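Local coordinates for protein beta-ketothiolase BktB (Ralstonia eutropha, PDB 4NZS) that catalyses the condensation of acetyl-CoA with propionyl-CoA or with a second acetyl-CoA, giving beta-ketovaleryl-CoA or acetoacetyl-CoA, at residues D175-R178 with A179-D182; R268-A271 with E272-L276; I63-E66 with P67-Y71. All coordinates share one frame; numbering follows the deposited sequence.

Contact 1: D175-R178 with A179-D182; sequences DISR and AQQD
Q181 turns its side chain back along the first turn of its helix and ties itself to the loop that leads in. Its NE2 donates to the backbone oxygen O of I176 over 3.2 Å. The acceptor lies close to the plane of the Q181 amide, but the N-H arrives from above the I176 carbonyl plane, 48° out of it. CG of Q181 sits anti to its own carbonyl carbon (chi1 -53°), and the extended chain beyond it carries the amide back to I176. NE2 also bonds to OG1 of T247, so this buried amide joins two parts of the chain. Beside it, CG2 of I176 packs on CB of Q180 at 3.5 Å and on CG of Q181. Helix 327-336 packs on these residues, A332 on I176 and C331 on Q180.

S177 is the N-cap. Its OG accepts a weak, long bond from Q180 N at 3.4 Å. The first turn begins with a weak bond from Q181 N to S177 O; the next, D182 N to R178 O at 2.8 Å, is firmer.

R178 and D182 also pair through their side chains. NE of R178 meets D182 OD1 at 3.0 Å, at the edge of the guanidinium, in a salt bridge of weak hydrogen-bond geometry, and also bonds weakly to OD2. The guanidinium and carboxylate planes are turned 52° apart. OD1 of D182 also accepts from ND2 of N252. D175 (positive phi) and S177 make the link between helices 163-173 and 178-197 a Schellman motif followed by a serine N-cap.

Contact 2: R268-A271 with E272-L276; sequences RAEA and ERRGL
E270 reaches forward to two arginines on the last turn of helix 268-274, whose end fits a Schellman motif at G275, though the place of A271 O is less sure. The tight part is the backbone. R273 N bonds to A269 O at 2.6 Å and R274 N to E270 O at 2.7 Å. G275 has positive phi, which suits glycine, and it turns the chain out of the helix. A271 is the buried residue here. It packs on V11 and M266, in strands 10-22 and 257-267, and L276 lies against M266 and V13 of the same two strands.

The solvent side is looser and charged. E270, R273 and R274 form a salt-bridge network there. The R273 chain is extended from CG to NE and runs beside E270, pointing the same way. OE1 of E270 lies over a face of the R273 guanidinium, 3.8 Å from NE, so this pairing is long and rests on charge alone. R274 bends at chi2 and chi3 (-70°), which brings its guanidinium round to E270, with the two groups' planes 54° apart. NH2 of R274 donates to E270 OE2 over 3.2 Å, within the guanidinium plane but from above the carboxylate plane.

Contact 3: I63-E66 with P67-Y71; sequences IQTE and PRDMY
The carboxylate of D69 meets T65 of the loop before its short helix. Its OD2 accepts from T65 N at 2.8 Å, though the place of OD2 in the model is less sure. CG of D69 is anti to its carbonyl carbon (chi1 -62°), which places OD2 beside T65 N. D69 N adds a weak bond to E66 O at 3.2 Å. D69 thus meets the loop through its backbone N and its carboxylate.

E66 and R68 also run side by side, pointing the same way. NH1 of R68 donates to E66 OE2 over 2.9 Å in a salt bridge. It comes on the syn side, 20° out of the carboxylate plane, while the two flat groups stand 73° apart. CD of R68 also lies 3.2 Å from OE1 of E66. R68 is bent at chi2 and chi3, which folds its guanidinium back to the glutamate.

This is the loop after strand 57-60 of the thiolase N-terminal domain, leading into the weakly bonded helix 67-70. M70 N bonds to P67 O at 2.9 Å.

Further out lies helix 32-47: E34 makes a salt bridge with R68 NH2, and P32 packs on T65 and D69. M70 passes across Q64 at about a right angle. It also packs on I63 of the second subunit, whose Q64 lies against Q64 here. I63 N bonds to OE1 of E123, and its side chain lies about 10 Å from that of C95, by similarity the nucleophile that carries the acyl group.

In the fold
All three contacts are local, each joining one short run of chain to the next, and none touches another. Contact 3 is the buried one and the closest to the middle of the chain, its centre about 18 Å from that of the chain. It also meets a second subunit. Contact 2 is a surface contact, its centre about 28 Å from that of the chain, at a helix end beside strands 10-22 and 257-267. Contact 1 is partly buried and lies on the opposite side of the chain centre from both others. Contacts 1 and 3 lead into helices, whereas contact 2 leaves one. Each has an arginine paired with an acid: two arginines share one glutamate in contact 2, while R68 and D182 find second partners elsewhere in the fold.

Contact 1: D175-R178 with A179-D182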
loop_
_atom_site.group_PDB
_atom_site.type_symbol
_atom_site.label_atom_id
_atom_site.label_comp_id
_atom_site.label_asym_id
_atom_site.label_seq_id
_atom_site.Cartn_x
_atom_site.Cartn_y
_atom_site.Cartn_z
ATOM N N ASP A 175 -34.169 25.838 11.589
ATOM C CA ASP A 175 -33.663 27.192 11.751
ATOM C C ASP A 175 -32.724 27.405 12.940
ATOM O O ASP A 175 -32.890 28.349 13.698
ATOM C CB ASP A 175 -34.797 28.214 11.787
ATOM C CG ASP A 175 -34.289 29.637 11.686
ATOM O OD1 ASP A 175 -33.061 29.823 11.620
ATOM O OD2 ASP A 175 -35.104 30.575 11.678
ATOM N N ILE A 176 -31.745 26.527 13.116
ATOM C CA ILE A 176 -30.731 26.771 14.128
ATOM C C ILE A 176 -29.622 27.540 13.448
ATOM O O ILE A 176 -28.921 27.023 12.595
ATOM C CB ILE A 176 -30.181 25.466 14.721
ATOM C CG1 ILE A 176 -31.241 24.787 15.583
ATOM C CG2 ILE A 176 -28.927 25.727 15.538
ATOM C CD1 ILE A 176 -32.084 23.788 14.834
ATOM N N SER A 177 -29.489 28.796 13.826
ATOM C CA SER A 177 -28.545 29.688 13.196
ATOM C C SER A 177 -27.134 29.403 13.618
ATOM O O SER A 177 -26.901 28.950 14.723
ATOM C CB SER A 177 -28.861 31.113 13.589
ATOM O OG SER A 177 -28.631 31.270 14.966
ATOM N N ARG A 178 -26.185 29.719 12.752
ATOM C CA ARG A 178 -24.797 29.739 13.201
ATOM C C ARG A 178 -24.659 30.136 14.678
ATOM O O ARG A 178 -24.014 29.411 15.432
ATOM C CB ARG A 178 -23.979 30.663 12.313
ATOM C CG ARG A 178 -22.557 30.918 12.784
ATOM C CD ARG A 178 -21.615 29.782 12.452
ATOM N NE ARG A 178 -20.218 30.214 12.495
ATOM C CZ ARG A 178 -19.603 30.789 11.477
ATOM N NH1 ARG A 178 -20.269 31.003 10.337
ATOM N NH2 ARG A 178 -18.329 31.159 11.596
ATOM N N ALA A 179 -25.273 31.243 15.097
ATOM C CA ALA A 179 -24.998 31.788 16.440
ATOM C C ALA A 179 -25.498 30.904 17.592
ATOM O O ALA A 179 -24.928 30.933 18.678
ATOM C CB ALA A 179 -25.528 33.207 16.597
ATOM N N GLN A 180 -26.553 30.133 17.359
ATOM C CA GLN A 180 -26.902 29.074 18.293
ATOM C C GLN A 180 -25.699 28.112 18.417
ATOM O O GLN A 180 -25.208 27.832 19.508
ATOM C CB GLN A 180 -28.150 28.302 17.822
ATOM C CG GLN A 180 -29.490 28.770 18.395
ATOM C CD GLN A 180 -30.179 27.743 19.299
ATOM O OE1 GLN A 180 -31.338 27.392 19.066
ATOM N NE2 GLN A 180 -29.475 27.267 20.341
ATOM N N GLN A 181 -25.208 27.660 17.273
ATOM C CA GLN A 181 -24.208 26.612 17.220
ATOM C C GLN A 181 -22.894 27.091 17.820
ATOM O O GLN A 181 -22.310 26.389 18.647
ATOM C CB GLN A 181 -23.997 26.129 15.789
ATOM C CG GLN A 181 -25.272 25.702 15.060
ATOM C CD GLN A 181 -25.027 25.475 13.587
ATOM O OE1 GLN A 181 -24.011 24.896 13.194
ATOM N NE2 GLN A 181 -25.945 25.940 12.760
ATOM N N ASP A 182 -22.435 28.286 17.455
ATOM C CA ASP A 182 -21.139 28.739 17.942
ATOM C C ASP A 182 -21.158 28.835 19.468
ATOM O O ASP A 182 -20.204 28.424 20.147
ATOM C CB ASP A 182 -20.740 30.070 17.320
ATOM C CG ASP A 182 -20.061 29.913 15.985
ATOM O OD1 ASP A 182 -20.436 29.016 15.214
ATOM O OD2 ASP A 182 -19.139 30.697 15.696
#

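Contact 2: R268-A271 with E272-L276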
loop_
_atom_site.group_PDB
_atom_site.type_symbol
_atom_site.label_atom_id
_atom_site.label_comp_id
_atom_site.label_asym_id
_atom_site.label_seq_id
_atom_site.Cartn_x
_atom_site.Cartn_y
_atom_site.Cartn_z
ATOM N N ARG A 268 -30.786 -7.157 39.015
ATOM C CA ARG A 268 -31.069 -6.584 40.328
ATOM C C ARG A 268 -30.830 -7.561 41.453
ATOM O O ARG A 268 -29.988 -7.340 42.313
ATOM C CB ARG A 268 -32.526 -6.139 40.352
ATOM C CG ARG A 268 -32.840 -5.026 41.311
ATOM C CD ARG A 268 -34.313 -5.088 41.670
ATOM N NE ARG A 268 -34.909 -3.766 41.863
ATOM C CZ ARG A 268 -34.702 -2.975 42.917
ATOM N NH1 ARG A 268 -33.878 -3.337 43.908
ATOM N NH2 ARG A 268 -35.317 -1.798 42.975
ATOM N N ALA A 269 -31.559 -8.664 41.422
ATOM C CA ALA A 269 -31.435 -9.687 42.455
ATOM C C ALA A 269 -29.983 -9.975 42.728
ATOM O O ALA A 269 -29.533 -9.979 43.886
ATOM C CB ALA A 269 -32.126 -10.975 42.024
ATOM N N GLU A 270 -29.249 -10.231 41.652
ATOM C CA GLU A 270 -27.887 -10.683 41.801
ATOM C C GLU A 270 -27.024 -9.618 42.454
ATOM O O GLU A 270 -26.108 -9.963 43.205
ATOM C CB GLU A 270 -27.310 -11.178 40.473
ATOM C CG GLU A 270 -27.289 -12.695 40.373
ATOM C CD GLU A 270 -26.381 -13.316 41.435
ATOM O OE1 GLU A 270 -26.359 -14.570 41.539
ATOM O OE2 GLU A 270 -25.689 -12.543 42.167
ATOM N N ALA A 271 -27.351 -8.345 42.201
ATOM C CA ALA A 271 -26.755 -7.220 42.924
ATOM C C ALA A 271 -27.083 -7.259 44.412
ATOM O O ALA A 271 -26.195 -7.077 45.244
ATOM C CB ALA A 271 -27.189 -5.880 42.327
ATOM N N GLU A 272 -28.350 -7.501 44.744
ATOM C CA GLU A 272 -28.775 -7.651 46.153
ATOM C C GLU A 272 -28.053 -8.846 46.784
ATOM O O GLU A 272 -27.406 -8.688 47.822
ATOM C CB GLU A 272 -30.311 -7.790 46.251
ATOM C CG GLU A 272 -30.910 -7.722 47.655
ATOM C CD GLU A 272 -31.464 -9.062 48.172
ATOM O OE1 GLU A 272 -31.842 -9.935 47.360
ATOM O OE2 GLU A 272 -31.542 -9.250 49.411
ATOM N N ARG A 273 -28.128 -10.011 46.125
ATOM C CA ARG A 273 -27.403 -11.213 46.560
ATOM C C ARG A 273 -25.915 -10.919 46.702
ATOM O O ARG A 273 -25.247 -11.456 47.578
ATOM C CB ARG A 273 -27.593 -12.397 45.593
ATOM C CG ARG A 273 -26.498 -13.482 45.719
ATOM C CD ARG A 273 -26.830 -14.804 45.018
ATOM N NE ARG A 273 -25.720 -15.775 45.077
ATOM C CZ ARG A 273 -25.788 -17.052 44.677
ATOM N NH1 ARG A 273 -24.718 -17.844 44.773
ATOM N NH2 ARG A 273 -26.917 -17.554 44.181
ATOM N N ARG A 274 -25.390 -10.087 45.816
ATOM C CA ARG A 274 -24.055 -9.570 46.002
ATOM C C ARG A 274 -24.091 -8.445 47.045
ATOM O O ARG A 274 -23.097 -8.155 47.699
ATOM C CB ARG A 274 -23.529 -9.060 44.665
ATOM C CG ARG A 274 -22.073 -9.424 44.384
ATOM C CD ARG A 274 -21.843 -9.603 42.888
ATOM N NE ARG A 274 -22.487 -10.810 42.351
ATOM C CZ ARG A 274 -21.862 -11.889 41.876
ATOM N NH1 ARG A 274 -20.533 -11.957 41.829
ATOM N NH2 ARG A 274 -22.587 -12.909 41.419
ATOM N N GLY A 275 -25.242 -7.795 47.159
ATOM C CA GLY A 275 -25.393 -6.605 47.988
ATOM C C GLY A 275 -24.561 -5.418 47.504
ATOM O O GLY A 275 -24.161 -4.552 48.286
ATOM N N LEU A 276 -24.304 -5.378 46.208
ATOM C CA LEU A 276 -23.626 -4.256 45.609
ATOM C C LEU A 276 -24.630 -3.136 45.424
ATOM O O LEU A 276 -25.784 -3.362 45.088
ATOM C CB LEU A 276 -23.021 -4.652 44.252
ATOM C CG LEU A 276 -21.987 -5.787 44.313
ATOM C CD1 LEU A 276 -21.663 -6.287 42.921
ATOM C CD2 LEU A 276 -20.717 -5.364 45.050
#

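Contact 3: I63-E66 with P67-Y71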
loop_
_atom_site.group_PDB
_atom_site.type_symbol
_atom_site.label_atom_id
_atom_site.label_comp_id
_atom_site.label_asym_id
_atom_site.label_seq_id
_atom_site.Cartn_x
_atom_site.Cartn_y
_atom_site.Cartn_z
ATOM N N ILE A 63 -14.932 1.242 13.107
ATOM C CA ILE A 63 -13.859 1.224 12.196
ATOM C C ILE A 63 -12.859 0.179 12.688
ATOM O O ILE A 63 -12.361 0.273 13.797
ATOM C CB ILE A 63 -13.135 2.570 12.225
ATOM C CG1 ILE A 63 -14.034 3.725 11.772
ATOM C CG2 ILE A 63 -11.933 2.501 11.308
ATOM C CD1 ILE A 63 -13.390 5.112 11.982
ATOM N N GLN A 64 -12.533 -0.770 11.824
ATOM C CA GLN A 64 -11.532 -1.764 12.078
ATOM C C GLN A 64 -10.142 -1.171 11.774
ATOM O O GLN A 64 -9.852 -0.673 10.692
ATOM C CB GLN A 64 -11.839 -2.978 11.253
ATOM C CG GLN A 64 -13.250 -3.396 11.503
ATOM C CD GLN A 64 -13.620 -4.715 10.885
ATOM O OE1 GLN A 64 -14.696 -5.248 11.179
ATOM N NE2 GLN A 64 -12.760 -5.246 10.019
ATOM N N THR A 65 -9.361 -1.129 12.839
ATOM C CA THR A 65 -7.996 -0.779 12.857
ATOM C C THR A 65 -7.138 -1.938 12.433
ATOM O O THR A 65 -6.062 -1.734 11.906
ATOM C CB THR A 65 -7.600 -0.419 14.282
ATOM O OG1 THR A 65 -8.335 0.750 14.656
ATOM C CG2 THR A 65 -6.163 -0.073 14.361
ATOM N N GLU A 66 -7.608 -3.160 12.631
ATOM C CA GLU A 66 -6.754 -4.293 12.428
ATOM C C GLU A 66 -7.579 -5.500 12.625
ATOM O O GLU A 66 -8.727 -5.369 12.941
ATOM C CB GLU A 66 -5.592 -4.245 13.412
ATOM C CG GLU A 66 -6.011 -4.120 14.863
ATOM C CD GLU A 66 -4.954 -4.666 15.822
ATOM O OE1 GLU A 66 -4.143 -5.517 15.438
ATOM O OE2 GLU A 66 -4.905 -4.230 16.949
ATOM N N PRO A 67 -7.024 -6.678 12.351
ATOM C CA PRO A 67 -7.824 -7.881 12.478
ATOM C C PRO A 67 -8.476 -8.124 13.808
ATOM O O PRO A 67 -9.610 -8.637 13.840
ATOM C CB PRO A 67 -6.835 -8.976 12.118
ATOM C CG PRO A 67 -6.040 -8.351 11.011
ATOM C CD PRO A 67 -5.963 -6.870 11.354
ATOM N N ARG A 68 -7.838 -7.707 14.898
ATOM C CA ARG A 68 -8.434 -7.987 16.217
ATOM C C ARG A 68 -9.792 -7.394 16.316
ATOM O O ARG A 68 -10.684 -7.980 16.890
ATOM C CB ARG A 68 -7.590 -7.446 17.333
ATOM C CG ARG A 68 -6.295 -8.222 17.442
ATOM C CD ARG A 68 -5.154 -7.293 17.840
ATOM N NE ARG A 68 -4.991 -7.350 19.256
ATOM C CZ ARG A 68 -4.448 -6.418 20.009
ATOM N NH1 ARG A 68 -3.995 -5.291 19.494
ATOM N NH2 ARG A 68 -4.397 -6.642 21.323
ATOM N N ASP A 69 -9.948 -6.218 15.725
ATOM C CA ASP A 69 -11.206 -5.499 15.776
ATOM C C ASP A 69 -12.363 -6.309 15.175
ATOM O O ASP A 69 -13.480 -6.150 15.602
ATOM C CB ASP A 69 -11.004 -4.129 15.139
ATOM C CG ASP A 69 -9.939 -3.265 15.906
ATOM O OD1 ASP A 69 -9.457 -3.672 16.976
ATOM O OD2 ASP A 69 -9.579 -2.186 15.430
ATOM N N MET A 70 -12.088 -7.222 14.232
ATOM C CA MET A 70 -13.088 -8.225 13.824
ATOM C C MET A 70 -13.544 -9.083 14.992
ATOM O O MET A 70 -14.726 -9.468 15.039
ATOM C CB MET A 70 -12.561 -9.159 12.755
ATOM C CG MET A 70 -12.523 -8.528 11.396
ATOM S SD MET A 70 -11.381 -9.331 10.291
ATOM C CE MET A 70 -12.109 -8.686 8.805
ATOM N N TYR A 71 -12.582 -9.398 15.879
ATOM C CA TYR A 71 -12.807 -10.127 17.121
ATOM C C TYR A 71 -12.898 -9.296 18.382
ATOM O O TYR A 71 -12.883 -9.853 19.472
ATOM C CB TYR A 71 -11.660 -11.119 17.353
ATOM C CG TYR A 71 -11.487 -12.209 16.313
ATOM C CD1 TYR A 71 -10.715 -11.993 15.182
ATOM C CD2 TYR A 71 -12.095 -13.450 16.461
ATOM C CE1 TYR A 71 -10.559 -12.969 14.208
ATOM C CE2 TYR A 71 -11.924 -14.449 15.512
ATOM C CZ TYR A 71 -11.159 -14.195 14.380
ATOM O OH TYR A 71 -10.970 -15.170 13.435
#